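Local coordinates for protein tryptophan synthase alpha chain (Campylobacter jejuni, PDB 3THA) that probably cleaves indoleglycerol phosphate to indole and glyceraldehyde 3-phosphate, as the alpha subunit in the last step of tryptophan biosynthesis, at residues 170-175 and 202-207; 186-191 and 218-223. All blocks are in the same frame, centred on the assembly; numbering follows the deposited sequence.

Contact 1 of 2, residues 170-175 and 202-207; sequences LLASIG and IFVGFG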
ATOM      1  N   LEU B 170       8.000  15.048   2.627  1.00 57.99           N
ATOM      2  CA  LEU B 170       8.206  14.727   4.032  1.00 60.22           C
ATOM      3  C   LEU B 170       7.020  13.973   4.673  1.00 62.02           C
ATOM      4  O   LEU B 170       5.997  14.576   4.999  1.00 64.03           O
ATOM      5  CB  LEU B 170       8.505  15.987   4.845  1.00 60.45           C
ATOM      6  CG  LEU B 170       8.852  15.659   6.306  1.00 62.50           C
ATOM      7  CD1 LEU B 170       9.913  14.506   6.454  1.00 60.84           C
ATOM      8  CD2 LEU B 170       9.304  16.866   7.061  1.00 62.95           C
ATOM      9  N   LEU B 171       7.163  12.669   4.878  1.00 62.81           N
ATOM     10  CA  LEU B 171       6.153  11.928   5.606  1.00 64.84           C
ATOM     11  C   LEU B 171       6.153  12.421   7.034  1.00 68.28           C
ATOM     12  O   LEU B 171       7.157  12.938   7.531  1.00 69.19           O
ATOM     13  CB  LEU B 171       6.399  10.421   5.544  1.00 64.15           C
ATOM     14  CG  LEU B 171       6.477   9.900   4.111  1.00 62.91           C
ATOM     15  CD1 LEU B 171       6.840   8.449   4.069  1.00 63.53           C
ATOM     16  CD2 LEU B 171       5.181  10.119   3.400  1.00 62.92           C
ATOM     17  N   ALA B 172       5.002  12.313   7.674  1.00 70.34           N
ATOM     18  CA  ALA B 172       4.868  12.722   9.035  1.00 73.93           C
ATOM     19  C   ALA B 172       4.810  11.418   9.810  1.00 76.41           C
ATOM     20  O   ALA B 172       4.484  10.365   9.244  1.00 75.70           O
ATOM     21  CB  ALA B 172       3.610  13.535   9.198  1.00 75.02           C
ATOM     22  N   SER B 173       5.203  11.465  11.073  1.00 80.15           N
ATOM     23  CA  SER B 173       5.217  10.280  11.898  1.00 83.34           C
ATOM     24  C   SER B 173       4.060  10.369  12.838  1.00 86.86           C
ATOM     25  O   SER B 173       3.555  11.468  13.117  1.00 88.80           O
ATOM     26  CB  SER B 173       6.478  10.219  12.730  1.00 83.98           C
ATOM     27  OG  SER B 173       7.601  10.247  11.894  1.00 84.29           O
ATOM     28  N   ILE B 174       3.628   9.221  13.341  1.00 88.94           N
ATOM     29  CA  ILE B 174       2.576   9.215  14.346  1.00 92.01           C
ATOM     30  C   ILE B 174       3.102   8.583  15.612  1.00 94.38           C
ATOM     31  O   ILE B 174       2.480   8.717  16.663  1.00 97.24           O
ATOM     32  CB  ILE B 174       1.304   8.469  13.872  1.00 91.76           C
ATOM     33  CG1 ILE B 174       1.668   7.204  13.077  1.00 90.48           C
ATOM     34  CG2 ILE B 174       0.445   9.391  13.035  1.00 91.69           C
ATOM     35  CD1 ILE B 174       2.142   5.981  13.915  1.00 91.11           C
ATOM     36  N   GLY B 175       4.245   7.907  15.510  1.00 93.80           N
ATOM     37  CA  GLY B 175       4.646   6.979  16.566  1.00 96.90           C
ATOM     38  C   GLY B 175       6.052   7.033  17.133  1.00 97.61           C
ATOM     39  O   GLY B 175       6.487   6.090  17.808  1.00 98.62           O
ATOM     40  N   ILE B 202       9.093  21.906   0.398  1.00 58.23           N
ATOM     41  CA  ILE B 202       8.837  20.772   1.280  1.00 57.25           C
ATOM     42  C   ILE B 202       7.347  20.739   1.599  1.00 57.82           C
ATOM     43  O   ILE B 202       6.770  21.744   2.030  1.00 60.18           O
ATOM     44  CB  ILE B 202       9.732  20.859   2.565  1.00 58.34           C
ATOM     45  CG1 ILE B 202      11.204  21.058   2.138  1.00 58.04           C
ATOM     46  CG2 ILE B 202       9.597  19.580   3.442  1.00 55.11           C
ATOM     47  CD1 ILE B 202      12.128  21.600   3.192  1.00 58.76           C
ATOM     48  N   PHE B 203       6.723  19.607   1.303  1.00 57.37           N
ATOM     49  CA  PHE B 203       5.300  19.351   1.513  1.00 57.97           C
ATOM     50  C   PHE B 203       5.138  18.157   2.444  1.00 59.43           C
ATOM     51  O   PHE B 203       5.739  17.110   2.213  1.00 57.75           O
ATOM     52  CB  PHE B 203       4.569  19.013   0.199  1.00 56.42           C
ATOM     53  CG  PHE B 203       4.694  20.054  -0.908  1.00 54.06           C
ATOM     54  CD1 PHE B 203       4.973  21.377  -0.648  1.00 54.15           C
ATOM     55  CD2 PHE B 203       4.470  19.687  -2.224  1.00 52.48           C
ATOM     56  CE1 PHE B 203       5.088  22.307  -1.686  1.00 53.21           C
ATOM     57  CE2 PHE B 203       4.579  20.619  -3.274  1.00 51.62           C
ATOM     58  CZ  PHE B 203       4.895  21.922  -3.007  1.00 50.03           C
ATOM     59  N   VAL B 204       4.317  18.311   3.486  1.00 63.00           N
ATOM     60  CA  VAL B 204       4.081  17.245   4.446  1.00 64.95           C
ATOM     61  C   VAL B 204       2.755  16.534   4.231  1.00 66.22           C
ATOM     62  O   VAL B 204       1.707  17.171   4.205  1.00 67.51           O
ATOM     63  CB  VAL B 204       4.092  17.753   5.878  1.00 67.37           C
ATOM     64  CG1 VAL B 204       4.124  16.566   6.817  1.00 68.18           C
ATOM     65  CG2 VAL B 204       5.290  18.646   6.141  1.00 67.12           C
ATOM     66  N   GLY B 205       2.818  15.210   4.107  1.00 66.69           N
ATOM     67  CA  GLY B 205       1.655  14.358   3.950  1.00 68.57           C
ATOM     68  C   GLY B 205       1.682  13.120   4.836  1.00 71.32           C
ATOM     69  O   GLY B 205       2.738  12.750   5.396  1.00 71.70           O
ATOM     70  N   PHE B 206       0.515  12.464   4.927  1.00 73.14           N
ATOM     71  CA  PHE B 206       0.226  11.302   5.828  1.00 75.12           C
ATOM     72  C   PHE B 206      -0.414  11.698   7.173  1.00 77.72           C
ATOM     73  O   PHE B 206       0.227  12.319   8.019  1.00 78.52           O
ATOM     74  CB  PHE B 206       1.415  10.311   6.060  1.00 74.97           C
ATOM     75  CG  PHE B 206       1.006   9.059   6.838  1.00 76.43           C
ATOM     76  CD1 PHE B 206       0.673   7.890   6.167  1.00 76.09           C
ATOM     77  CD2 PHE B 206       0.892   9.086   8.237  1.00 78.75           C
ATOM     78  CE1 PHE B 206       0.244   6.767   6.871  1.00 79.07           C
ATOM     79  CE2 PHE B 206       0.472   7.962   8.957  1.00 81.93           C
ATOM     80  CZ  PHE B 206       0.141   6.797   8.275  1.00 81.46           C
ATOM     81  N   GLY B 207      -1.689  11.333   7.346  1.00 79.29           N
ATOM     82  CA  GLY B 207      -2.380  11.531   8.622  1.00 81.87           C
ATOM     83  C   GLY B 207      -3.340  12.702   8.628  1.00 82.79           C
ATOM     84  O   GLY B 207      -4.311  12.720   9.393  1.00 85.31           O
TER
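Leu170 O is approached by two donors from the neighbouring strand: Gly205 N gives it a weak hydrogen bond of 3.4 Å, and the CA-H of Val204 points at it with CA 3.3 Å away. One step back, Leu170 N donates to Phe203 O at 3.1 Å; one step on, Ala172 N bonds weakly to Gly205 O. This is the ladder of adjacent parallel strands, 168-171 and 202-205, in the eight-stranded TIM barrel, joined through helix 180-195 as a beta-alpha-beta unit. Leu170 and Val204 face the helix layer, where branched apolar residues fit, and Leu170 packs on Leu187 and Val191 of that helix. Between the strands, Leu170 CB meets Ile202 CG2 at 4.0 Å. Val204 has CG1 anti to its backbone N (chi1 -169°), 3.9 Å from Ala172 CB, a small group that fits beside this methyl as the two backbones begin to draw apart. Phe203 faces the barrel interior, packing on Ala15 and Val17, its side chain about 6 Å from that of Glu46, one of two predicted proton acceptors. Farther on, Ile174 CG2 reaches the ring edge of Phe206 at CE2, 4.3 Å away, while Lys66 of the second copy of this subunit makes a cation-pi contact with the same ring.

Contact 2 of 2, residues 186-191 and 218-223; sequences ILQDKV and RKVADG
In this TIM barrel, helix 180-195 of the outer layer meets the loop that leads from helix 212-217 into the last strand, 223-226, with Leu187 and Val191 turned to Val220 and Ala221, and Gln188 at the border. Val220 is the central residue. Its CG1, anti to the backbone N (chi1 162°), comes to 4.0 Å from Leu187 CB and 4.2 Å from Val191 CG2, so one methyl touches two residues a helical turn apart. A beta-branched residue suits this place: it is compact, and its methyls sit close to the backbone. Val191 meets the loop with both of its own methyls. CG1 lies 3.7 Å from Val220 O, a van der Waals approach to a carbonyl, and CG2 packs at 4.0 Å on Ala221 CB, where a short side chain lets the loop pass near the helix.

Toward solvent the contact turns polar. Gln188 lays CG 4.2 Å from Val220 CA; from there CD continues extended (chi2 177°), and NE2 lies 3.2 Å from Lys219 O in a weak hydrogen bond, with an angle of only 121° at the hydrogen. Glutamine fits such a border because its methylenes can pack on the loop while its amide meets a backbone carbonyl. The Lys219 side chain runs off from the helix, and NZ makes a weak hydrogen bond to Lys215 O. Asp222 forms a salt bridge with Arg195 near the end of the same helix. With aliphatic groups making most of the touches, and a single bent hydrogen bond at the exposed border, the join between helix and loop probably depends more on the fit of methyl groups than on polar bonding.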
ATOM      1  N   ILE B 186       9.148  18.235  16.259  1.00 82.43           N
ATOM      2  CA  ILE B 186      10.066  17.321  15.604  1.00 79.85           C
ATOM      3  C   ILE B 186      10.121  17.569  14.097  1.00 77.34           C
ATOM      4  O   ILE B 186      11.213  17.582  13.496  1.00 76.39           O
ATOM      5  CB  ILE B 186       9.668  15.877  15.854  1.00 79.48           C
ATOM      6  CG1 ILE B 186       9.639  15.615  17.360  1.00 83.28           C
ATOM      7  CG2 ILE B 186      10.619  14.944  15.134  1.00 76.45           C
ATOM      8  CD1 ILE B 186       9.299  14.201  17.758  1.00 84.41           C
ATOM      9  N   LEU B 187       8.943  17.777  13.508  1.00 75.93           N
ATOM     10  CA  LEU B 187       8.796  17.985  12.071  1.00 73.92           C
ATOM     11  C   LEU B 187       9.478  19.257  11.613  1.00 74.18           C
ATOM     12  O   LEU B 187      10.195  19.261  10.606  1.00 73.12           O
ATOM     13  CB  LEU B 187       7.303  18.041  11.664  1.00 73.23           C
ATOM     14  CG  LEU B 187       6.618  16.707  11.379  1.00 71.19           C
ATOM     15  CD1 LEU B 187       5.146  16.811  11.733  1.00 75.35           C
ATOM     16  CD2 LEU B 187       6.803  16.286   9.922  1.00 67.07           C
ATOM     17  N   GLN B 188       9.235  20.339  12.336  1.00 75.59           N
ATOM     18  CA  GLN B 188       9.939  21.575  12.075  1.00 76.66           C
ATOM     19  C   GLN B 188      11.459  21.413  12.169  1.00 76.35           C
ATOM     20  O   GLN B 188      12.200  22.126  11.466  1.00 76.29           O
ATOM     21  CB  GLN B 188       9.447  22.671  13.012  1.00 79.65           C
ATOM     22  CG  GLN B 188       8.228  23.425  12.485  1.00 80.85           C
ATOM     23  CD  GLN B 188       7.704  24.453  13.468  1.00 84.63           C
ATOM     24  OE1 GLN B 188       7.587  24.191  14.668  1.00 88.97           O
ATOM     25  NE2 GLN B 188       7.378  25.626  12.963  1.00 84.43           N
ATOM     26  N   ASP B 189      11.917  20.475  13.012  1.00 76.09           N
ATOM     27  CA  ASP B 189      13.346  20.113  13.039  1.00 75.35           C
ATOM     28  C   ASP B 189      13.752  19.442  11.763  1.00 72.20           C
ATOM     29  O   ASP B 189      14.781  19.783  11.187  1.00 71.65           O
ATOM     30  CB  ASP B 189      13.697  19.181  14.193  1.00 76.88           C
ATOM     31  CG  ASP B 189      14.246  19.922  15.398  1.00 79.87           C
ATOM     32  OD1 ASP B 189      13.621  20.919  15.827  1.00 80.28           O
ATOM     33  OD2 ASP B 189      15.315  19.506  15.904  1.00 81.56           O
ATOM     34  N   LYS B 190      12.947  18.488  11.304  1.00 69.84           N
ATOM     35  CA  LYS B 190      13.328  17.761  10.101  1.00 66.60           C
ATOM     36  C   LYS B 190      13.327  18.670   8.856  1.00 66.10           C
ATOM     37  O   LYS B 190      14.222  18.572   7.992  1.00 65.76           O
ATOM     38  CB  LYS B 190      12.484  16.498   9.917  1.00 64.96           C
ATOM     39  CG  LYS B 190      13.089  15.505   8.941  1.00 61.64           C
ATOM     40  CD  LYS B 190      14.397  14.967   9.555  1.00 62.44           C
ATOM     41  CE  LYS B 190      14.974  13.850   8.735  1.00 58.45           C
ATOM     42  NZ  LYS B 190      16.126  13.265   9.412  1.00 63.95           N
ATOM     43  N   VAL B 191      12.353  19.570   8.789  1.00 66.00           N
ATOM     44  CA  VAL B 191      12.273  20.593   7.741  1.00 65.53           C
ATOM     45  C   VAL B 191      13.518  21.485   7.673  1.00 66.69           C
ATOM     46  O   VAL B 191      14.143  21.593   6.610  1.00 65.93           O
ATOM     47  CB  VAL B 191      10.978  21.446   7.910  1.00 67.08           C
ATOM     48  CG1 VAL B 191      11.089  22.774   7.196  1.00 66.81           C
ATOM     49  CG2 VAL B 191       9.752  20.642   7.444  1.00 63.85           C
ATOM     50  N   ARG B 218       0.378  23.849   8.080  1.00 79.11           N
ATOM     51  CA  ARG B 218       0.683  25.003   7.233  1.00 79.18           C
ATOM     52  C   ARG B 218       1.842  25.852   7.743  1.00 80.16           C
ATOM     53  O   ARG B 218       2.460  26.578   6.964  1.00 79.85           O
ATOM     54  CB  ARG B 218      -0.542  25.896   7.033  1.00 81.12           C
ATOM     55  CG  ARG B 218      -1.479  25.444   5.917  1.00 79.75           C
ATOM     56  CD  ARG B 218      -2.526  26.511   5.556  1.00 82.13           C
ATOM     57  NE  ARG B 218      -3.238  26.090   4.357  1.00 81.09           N
ATOM     58  CZ  ARG B 218      -4.552  25.939   4.246  1.00 80.80           C
ATOM     59  NH1 ARG B 218      -5.377  26.230   5.257  1.00 81.46           N
ATOM     60  NH2 ARG B 218      -5.030  25.509   3.086  1.00 77.82           N
ATOM     61  N   LYS B 219       2.143  25.767   9.034  1.00 81.15           N
ATOM     62  CA  LYS B 219       3.300  26.498   9.555  1.00 82.38           C
ATOM     63  C   LYS B 219       4.511  25.606   9.755  1.00 80.06           C
ATOM     64  O   LYS B 219       5.462  25.972  10.442  1.00 81.06           O
ATOM     65  CB  LYS B 219       2.974  27.287  10.835  1.00 86.28           C
ATOM     66  CG  LYS B 219       2.017  26.635  11.822  1.00 88.66           C
ATOM     67  CD  LYS B 219       0.976  27.674  12.234  1.00 92.70           C
ATOM     68  CE  LYS B 219      -0.117  27.103  13.120  1.00 95.14           C
ATOM     69  NZ  LYS B 219      -1.352  27.970  13.100  1.00 98.16           N
ATOM     70  N   VAL B 220       4.469  24.434   9.140  1.00 76.39           N
ATOM     71  CA  VAL B 220       5.529  23.467   9.324  1.00 74.03           C
ATOM     72  C   VAL B 220       6.457  23.589   8.136  1.00 72.11           C
ATOM     73  O   VAL B 220       7.660  23.683   8.309  1.00 72.26           O
ATOM     74  CB  VAL B 220       4.956  22.042   9.489  1.00 72.52           C
ATOM     75  CG1 VAL B 220       6.014  20.992   9.256  1.00 70.63           C
ATOM     76  CG2 VAL B 220       4.339  21.886  10.870  1.00 73.81           C
ATOM     77  N   ALA B 221       5.884  23.655   6.934  1.00 70.83           N
ATOM     78  CA  ALA B 221       6.676  23.648   5.700  1.00 69.30           C
ATOM     79  C   ALA B 221       6.149  24.582   4.603  1.00 69.66           C
ATOM     80  O   ALA B 221       5.818  25.736   4.880  1.00 71.44           O
ATOM     81  CB  ALA B 221       6.831  22.225   5.186  1.00 66.57           C
ATOM     82  N   ASP B 222       6.093  24.088   3.365  1.00 67.72           N
ATOM     83  CA  ASP B 222       5.715  24.902   2.204  1.00 67.90           C
ATOM     84  C   ASP B 222       4.417  24.436   1.552  1.00 66.91           C
ATOM     85  O   ASP B 222       3.983  25.043   0.575  1.00 66.94           O
ATOM     86  CB  ASP B 222       6.810  24.805   1.127  1.00 66.98           C
ATOM     87  CG  ASP B 222       8.117  25.398   1.564  1.00 69.61           C
ATOM     88  OD1 ASP B 222       8.124  26.418   2.289  1.00 75.53           O
ATOM     89  OD2 ASP B 222       9.147  24.854   1.170  1.00 69.37           O
ATOM     90  N   GLY B 223       3.857  23.321   2.032  1.00 65.84           N
ATOM     91  CA  GLY B 223       2.691  22.678   1.422  1.00 64.45           C
ATOM     92  C   GLY B 223       2.120  21.588   2.319  1.00 64.45           C
ATOM     93  O   GLY B 223       2.771  21.177   3.293  1.00 64.56           O
TER

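The segments of contacts 1 and 2 alternate along the chain: 170-175, 186-191, 202-207, then 218-223. Their centres are about 9 Å apart, contact 1 joining two barrel strands and contact 2 lying farther out, between helix 180-195 and a loop. That helix connects the two strands of contact 1, and the loop feeds strand 223-226, the next neighbour of strand 202-205. The contacts meet where that last strand enters the sheet: Ile202 O lies 2.8 Å from Asp222 N and Val204 N 3.3 Å from Gly223 O, both probable hydrogen bonds. Contact 1 brings Phe203 near a predicted active-site residue, whereas contact 2 lies away from the annotated catalytic positions.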